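Local coordinates for protein Afp3 (Serratia entomophila, PDB 6RBN) that probably forms part of the contractile sheath around the inner tube of the anti-feeding prophage, a phage-tail-like injection system, at residues Q374-R379 against G424-Q429; R358-A363 against T382-Y387. All blocks are in the same frame, centred on the assembly; numbering follows the deposited sequence.

Interaction 1: residues Q374-R379 against G424-Q429; sequences QLTWKR and GKMIIQ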
loop_
_atom_site.group_PDB
_atom_site.type_symbol
_atom_site.label_atom_id
_atom_site.label_comp_id
_atom_site.label_asym_id
_atom_site.label_seq_id
_atom_site.Cartn_x
_atom_site.Cartn_y
_atom_site.Cartn_z
ATOM N N GLN D 374 39.346 -19.000 17.988
ATOM C CA GLN D 374 38.252 -19.836 17.512
ATOM C C GLN D 374 37.589 -19.248 16.276
ATOM O O GLN D 374 36.960 -19.984 15.515
ATOM C CB GLN D 374 37.237 -20.025 18.642
ATOM C CG GLN D 374 36.327 -21.240 18.531
ATOM C CD GLN D 374 35.049 -20.977 17.776
ATOM O OE1 GLN D 374 34.583 -19.852 17.690
ATOM N NE2 GLN D 374 34.454 -22.031 17.252
ATOM N N LEU D 375 37.734 -17.941 16.055
ATOM C CA LEU D 375 37.249 -17.318 14.828
ATOM C C LEU D 375 38.066 -17.755 13.622
ATOM O O LEU D 375 37.514 -17.915 12.531
ATOM C CB LEU D 375 37.265 -15.794 14.994
ATOM C CG LEU D 375 36.759 -14.754 13.984
ATOM C CD1 LEU D 375 37.809 -14.367 12.960
ATOM C CD2 LEU D 375 35.514 -15.242 13.281
ATOM N N THR D 376 39.371 -17.951 13.793
ATOM C CA THR D 376 40.213 -18.407 12.695
ATOM C C THR D 376 39.978 -19.880 12.390
ATOM O O THR D 376 40.001 -20.279 11.222
ATOM C CB THR D 376 41.683 -18.145 13.032
ATOM O OG1 THR D 376 41.857 -16.756 13.333
ATOM C CG2 THR D 376 42.595 -18.488 11.874
ATOM N N TRP D 377 39.697 -20.683 13.417
ATOM C CA TRP D 377 39.493 -22.118 13.237
ATOM C C TRP D 377 38.229 -22.408 12.444
ATOM O O TRP D 377 38.156 -23.424 11.749
ATOM C CB TRP D 377 39.407 -22.804 14.599
ATOM C CG TRP D 377 40.621 -22.646 15.438
ATOM C CD1 TRP D 377 41.862 -22.267 15.030
ATOM C CD2 TRP D 377 40.690 -22.785 16.856
ATOM N NE1 TRP D 377 42.710 -22.199 16.101
ATOM C CE2 TRP D 377 42.012 -22.508 17.237
ATOM C CE3 TRP D 377 39.762 -23.134 17.842
ATOM C CZ2 TRP D 377 42.430 -22.568 18.556
ATOM C CZ3 TRP D 377 40.182 -23.191 19.149
ATOM C CH2 TRP D 377 41.502 -22.911 19.496
ATOM N N LYS D 378 37.228 -21.532 12.537
ATOM C CA LYS D 378 36.025 -21.679 11.734
ATOM C C LYS D 378 36.219 -21.155 10.319
ATOM O O LYS D 378 35.553 -21.626 9.394
ATOM C CB LYS D 378 34.854 -20.957 12.398
ATOM C CG LYS D 378 34.509 -21.386 13.826
ATOM C CD LYS D 378 33.851 -22.756 13.932
ATOM C CE LYS D 378 34.814 -23.825 14.432
ATOM N NZ LYS D 378 34.147 -25.131 14.654
ATOM N N ARG D 379 37.108 -20.175 10.132
ATOM C CA ARG D 379 37.430 -19.718 8.785
ATOM C C ARG D 379 38.240 -20.754 8.028
ATOM O O ARG D 379 38.174 -20.815 6.796
ATOM C CB ARG D 379 38.194 -18.398 8.837
ATOM C CG ARG D 379 37.378 -17.220 9.316
ATOM C CD ARG D 379 38.228 -15.966 9.435
ATOM N NE ARG D 379 38.681 -15.472 8.140
ATOM C CZ ARG D 379 39.942 -15.506 7.723
ATOM N NH1 ARG D 379 40.887 -16.014 8.500
ATOM N NH2 ARG D 379 40.260 -15.032 6.527
ATOM N N GLY D 424 51.412 -22.552 19.342
ATOM C CA GLY D 424 51.153 -21.864 18.092
ATOM C C GLY D 424 50.739 -22.709 16.907
ATOM O O GLY D 424 51.136 -22.411 15.778
ATOM N N LYS D 425 49.935 -23.743 17.124
ATOM C CA LYS D 425 49.533 -24.614 16.033
ATOM C C LYS D 425 48.051 -24.941 16.144
ATOM O O LYS D 425 47.477 -24.936 17.235
ATOM C CB LYS D 425 50.368 -25.900 16.015
ATOM C CG LYS D 425 50.172 -26.792 17.215
ATOM C CD LYS D 425 51.046 -28.023 17.145
ATOM C CE LYS D 425 52.486 -27.682 17.452
ATOM N NZ LYS D 425 53.322 -28.905 17.535
ATOM N N MET D 426 47.430 -25.203 14.996
ATOM C CA MET D 426 46.074 -25.722 14.944
ATOM C C MET D 426 46.081 -27.071 14.242
ATOM O O MET D 426 46.846 -27.289 13.298
ATOM C CB MET D 426 45.107 -24.746 14.256
ATOM C CG MET D 426 45.380 -24.443 12.804
ATOM S SD MET D 426 44.191 -23.275 12.122
ATOM C CE MET D 426 44.745 -21.754 12.872
ATOM N N ILE D 427 45.249 -27.989 14.728
ATOM C CA ILE D 427 45.222 -29.367 14.254
ATOM C C ILE D 427 43.831 -29.669 13.723
ATOM O O ILE D 427 42.836 -29.481 14.429
ATOM C CB ILE D 427 45.619 -30.356 15.365
ATOM C CG1 ILE D 427 47.066 -30.121 15.782
ATOM C CG2 ILE D 427 45.440 -31.785 14.901
ATOM C CD1 ILE D 427 47.486 -30.918 16.968
ATOM N N ILE D 428 43.768 -30.128 12.475
ATOM C CA ILE D 428 42.527 -30.319 11.738
ATOM C C ILE D 428 42.464 -31.773 11.303
ATOM O O ILE D 428 43.455 -32.313 10.801
ATOM C CB ILE D 428 42.478 -29.399 10.508
ATOM C CG1 ILE D 428 42.754 -27.962 10.918
ATOM C CG2 ILE D 428 41.123 -29.466 9.840
ATOM C CD1 ILE D 428 43.275 -27.155 9.802
ATOM N N GLN D 429 41.312 -32.405 11.484
ATOM C CA GLN D 429 41.100 -33.774 11.033
ATOM C C GLN D 429 40.164 -33.768 9.839
ATOM O O GLN D 429 38.988 -33.415 9.967
ATOM C CB GLN D 429 40.539 -34.645 12.153
ATOM C CG GLN D 429 41.530 -34.907 13.254
ATOM C CD GLN D 429 40.947 -35.750 14.355
ATOM O OE1 GLN D 429 39.773 -36.108 14.315
ATOM N NE2 GLN D 429 41.758 -36.061 15.355
#
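Met426 reaches from the strand 425-432 to the indole of Trp377 near the start of helix 374-392, a Met-aromatic contact that pins helix to sheet in the sheath C-terminal domain. The tight part is small and wholly buried. The methyl CE of Met426 lies at the indole edge, close to the ring plane, 3.6 Å from CD1 of Trp377. Its sulfur stands obliquely, SD being 4.8 Å from the centroid of the five-membered ring and 67° off the ring normal. Methionine suits this place because its thin, flexible chain can follow a flat edge: CG sits between the backbone N and the carbonyl carbon (chi1 63°), and a bend at chi3 (74°) turns the methyl back onto the helix. One face of the indole rests on CA of Gln374, one turn earlier. Met426 lies along the CD1-NE1 edge of the five-membered ring, and the N-H of that edge is given to Asn372 OD1 just ahead of the helix, which leaves it compatible with an apolar neighbour.

Packing is looser at Thr376, where a single methyl makes the contact; its OG1 turns elsewhere, to the carbonyl of Pro371. Lys425, itself partly exposed, points away from the helix and packs on Phe343 of an Afp2 chain, whose strand pairs in parallel with 425-429 and continues the sheet beyond this subunit. At the Thr376 end the nearest approach is CG2 to CE of Met426, 4.0 Å, the two side chains crossing at about a right angle.

Interaction 2: residues R358-A363 against T382-Y387; sequences RDIKKA and TAIDNY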
loop_
_atom_site.group_PDB
_atom_site.type_symbol
_atom_site.label_atom_id
_atom_site.label_comp_id
_atom_site.label_asym_id
_atom_site.label_seq_id
_atom_site.Cartn_x
_atom_site.Cartn_y
_atom_site.Cartn_z
ATOM N N ARG D 358 47.086 -31.143 -1.776
ATOM C CA ARG D 358 47.861 -30.067 -2.385
ATOM C C ARG D 358 47.022 -28.808 -2.550
ATOM O O ARG D 358 47.531 -27.691 -2.414
ATOM C CB ARG D 358 48.413 -30.529 -3.731
ATOM C CG ARG D 358 49.373 -29.567 -4.396
ATOM C CD ARG D 358 49.894 -30.137 -5.704
ATOM N NE ARG D 358 50.653 -31.368 -5.495
ATOM C CZ ARG D 358 50.275 -32.563 -5.934
ATOM N NH1 ARG D 358 49.149 -32.694 -6.619
ATOM N NH2 ARG D 358 51.027 -33.627 -5.695
ATOM N N ASP D 359 45.728 -28.966 -2.833
ATOM C CA ASP D 359 44.872 -27.807 -3.055
ATOM C C ASP D 359 44.330 -27.230 -1.757
ATOM O O ASP D 359 44.038 -26.032 -1.697
ATOM C CB ASP D 359 43.716 -28.176 -3.980
ATOM C CG ASP D 359 44.172 -28.443 -5.396
ATOM O OD1 ASP D 359 45.190 -27.855 -5.811
ATOM O OD2 ASP D 359 43.512 -29.239 -6.096
ATOM N N ILE D 360 44.168 -28.058 -0.727
ATOM C CA ILE D 360 43.843 -27.539 0.598
ATOM C C ILE D 360 45.022 -26.758 1.164
ATOM O O ILE D 360 44.844 -25.696 1.771
ATOM C CB ILE D 360 43.396 -28.692 1.519
ATOM C CG1 ILE D 360 42.019 -29.199 1.097
ATOM C CG2 ILE D 360 43.362 -28.286 2.978
ATOM C CD1 ILE D 360 41.613 -30.472 1.781
ATOM N N LYS D 361 46.246 -27.242 0.924
ATOM C CA LYS D 361 47.444 -26.557 1.405
ATOM C C LYS D 361 47.620 -25.197 0.740
ATOM O O LYS D 361 48.035 -24.233 1.391
ATOM C CB LYS D 361 48.670 -27.432 1.160
ATOM C CG LYS D 361 49.973 -26.873 1.679
ATOM C CD LYS D 361 51.106 -27.842 1.429
ATOM C CE LYS D 361 52.424 -27.274 1.907
ATOM N NZ LYS D 361 53.549 -28.217 1.668
ATOM N N LYS D 362 47.279 -25.087 -0.544
ATOM C CA LYS D 362 47.355 -23.796 -1.216
ATOM C C LYS D 362 46.247 -22.849 -0.787
ATOM O O LYS D 362 46.368 -21.638 -0.998
ATOM C CB LYS D 362 47.311 -23.983 -2.731
ATOM C CG LYS D 362 48.579 -24.575 -3.319
ATOM C CD LYS D 362 48.444 -24.833 -4.816
ATOM C CE LYS D 362 48.949 -23.663 -5.650
ATOM N NZ LYS D 362 48.059 -22.467 -5.622
ATOM N N ALA D 363 45.173 -23.363 -0.195
ATOM C CA ALA D 363 44.068 -22.530 0.252
ATOM C C ALA D 363 44.235 -22.029 1.677
ATOM O O ALA D 363 43.667 -20.987 2.020
ATOM C CB ALA D 363 42.749 -23.298 0.141
ATOM N N THR D 382 35.693 -23.807 7.138
ATOM C CA THR D 382 34.792 -23.527 6.027
ATOM C C THR D 382 35.532 -23.561 4.694
ATOM O O THR D 382 34.978 -23.996 3.679
ATOM C CB THR D 382 34.121 -22.175 6.249
ATOM O OG1 THR D 382 33.474 -22.179 7.526
ATOM C CG2 THR D 382 33.075 -21.886 5.197
ATOM N N ALA D 383 36.797 -23.134 4.688
ATOM C CA ALA D 383 37.587 -23.160 3.462
ATOM C C ALA D 383 37.900 -24.581 3.019
ATOM O O ALA D 383 38.073 -24.828 1.821
ATOM C CB ALA D 383 38.880 -22.372 3.656
ATOM N N ILE D 384 37.974 -25.523 3.956
ATOM C CA ILE D 384 38.143 -26.922 3.590
ATOM C C ILE D 384 36.800 -27.536 3.224
ATOM O O ILE D 384 36.705 -28.334 2.286
ATOM C CB ILE D 384 38.834 -27.684 4.736
ATOM C CG1 ILE D 384 40.200 -27.074 5.025
ATOM C CG2 ILE D 384 39.043 -29.136 4.382
ATOM C CD1 ILE D 384 40.842 -27.610 6.271
ATOM N N ASP D 385 35.737 -27.141 3.930
ATOM C CA ASP D 385 34.406 -27.676 3.663
ATOM C C ASP D 385 33.859 -27.202 2.324
ATOM O O ASP D 385 33.098 -27.929 1.678
ATOM C CB ASP D 385 33.457 -27.277 4.789
ATOM C CG ASP D 385 32.100 -27.932 4.673
ATOM O OD1 ASP D 385 31.989 -29.128 5.006
ATOM O OD2 ASP D 385 31.145 -27.253 4.245
ATOM N N ASN D 386 34.227 -25.996 1.891
ATOM C CA ASN D 386 33.822 -25.544 0.565
ATOM C C ASN D 386 34.584 -26.273 -0.528
ATOM O O ASN D 386 34.054 -26.467 -1.626
ATOM C CB ASN D 386 34.028 -24.039 0.419
ATOM C CG ASN D 386 33.046 -23.235 1.229
ATOM O OD1 ASN D 386 31.877 -23.595 1.345
ATOM N ND2 ASN D 386 33.505 -22.120 1.773
ATOM N N TYR D 387 35.826 -26.670 -0.256
ATOM C CA TYR D 387 36.596 -27.405 -1.250
ATOM C C TYR D 387 36.099 -28.836 -1.377
ATOM O O TYR D 387 35.959 -29.359 -2.487
ATOM C CB TYR D 387 38.082 -27.385 -0.891
ATOM C CG TYR D 387 38.929 -28.143 -1.877
ATOM C CD1 TYR D 387 39.218 -27.609 -3.121
ATOM C CD2 TYR D 387 39.430 -29.400 -1.572
ATOM C CE1 TYR D 387 39.982 -28.300 -4.032
ATOM C CE2 TYR D 387 40.191 -30.099 -2.476
ATOM C CZ TYR D 387 40.464 -29.544 -3.702
ATOM O OH TYR D 387 41.227 -30.236 -4.609
#
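Ile360 on helix 347-364 packs against Ile384 and Tyr387 on helix 374-392 in an apolar helix-helix contact with a polar pair at one side, joining two successive helices of the sheath C-terminal domain. The helices run roughly antiparallel, 143° between their directions, and the two short segments come within 10.2 Å axis to axis. At this spacing the contact is made by the ends of the isoleucine branches and by the tyrosine ring. The backbones come nearest at Ile360 and Ile384, whose CA atoms are 6.5 Å apart. The two isoleucines meet at about a right angle and touch through two pairs of branches: CD1 of Ile360 is 3.9 Å from CG2 of Ile384, and CG2 of Ile360 is at a similar distance from CG1 of Ile384.

One turn further along the second helix, Tyr387 holds its CG anti to the backbone N (chi1 179°), which extends the ring across to the first helix. There CD2 of Tyr387 meets CG1 of Ile360 at 3.7 Å, the isoleucine approaching the ring obliquely. Tyrosine fits the position because its ring carbons can meet Ile360 while the hydroxyl extends to Asp359, on the partly exposed side. CB of Asp359 is 3.5 Å from CZ of Tyr387. OD2 of Asp359 is 2.9 Å from OH of Tyr387. The carboxylate is steeply turned against the ring, 74° between planes.

Beyond these residues, Tyr387 also touches Ala356 and Ile384 touches Leu364, both on helix 347-364; Ile384 further packs on Val408 of strand 406-409 and Val430 of strand 425-432, and Ile360 meets Phe348 of an Afp2 chain.

How the interactions relate
Following the chain from the N terminus, helix 347-364 supplies the first half of interaction 2. After a short loop, helix 374-392 gives the first half of interaction 1 and then, barely a turn later, the second half of interaction 2, closing the hairpin between the two helices. The chain next passes through strand 406-409 and helix 418-422 before 424-429 returns to the start of helix 374-392 and closes the longer loop of interaction 1. Because interaction 1 begins inside the loop of interaction 2 and ends beyond it, the two loops cross. Helix 374-392 is thus tied to its preceding helix and to the sheet, and CG2 of Ile428 touches CD1 of Ile384 at 4.0 Å, connecting both contacts.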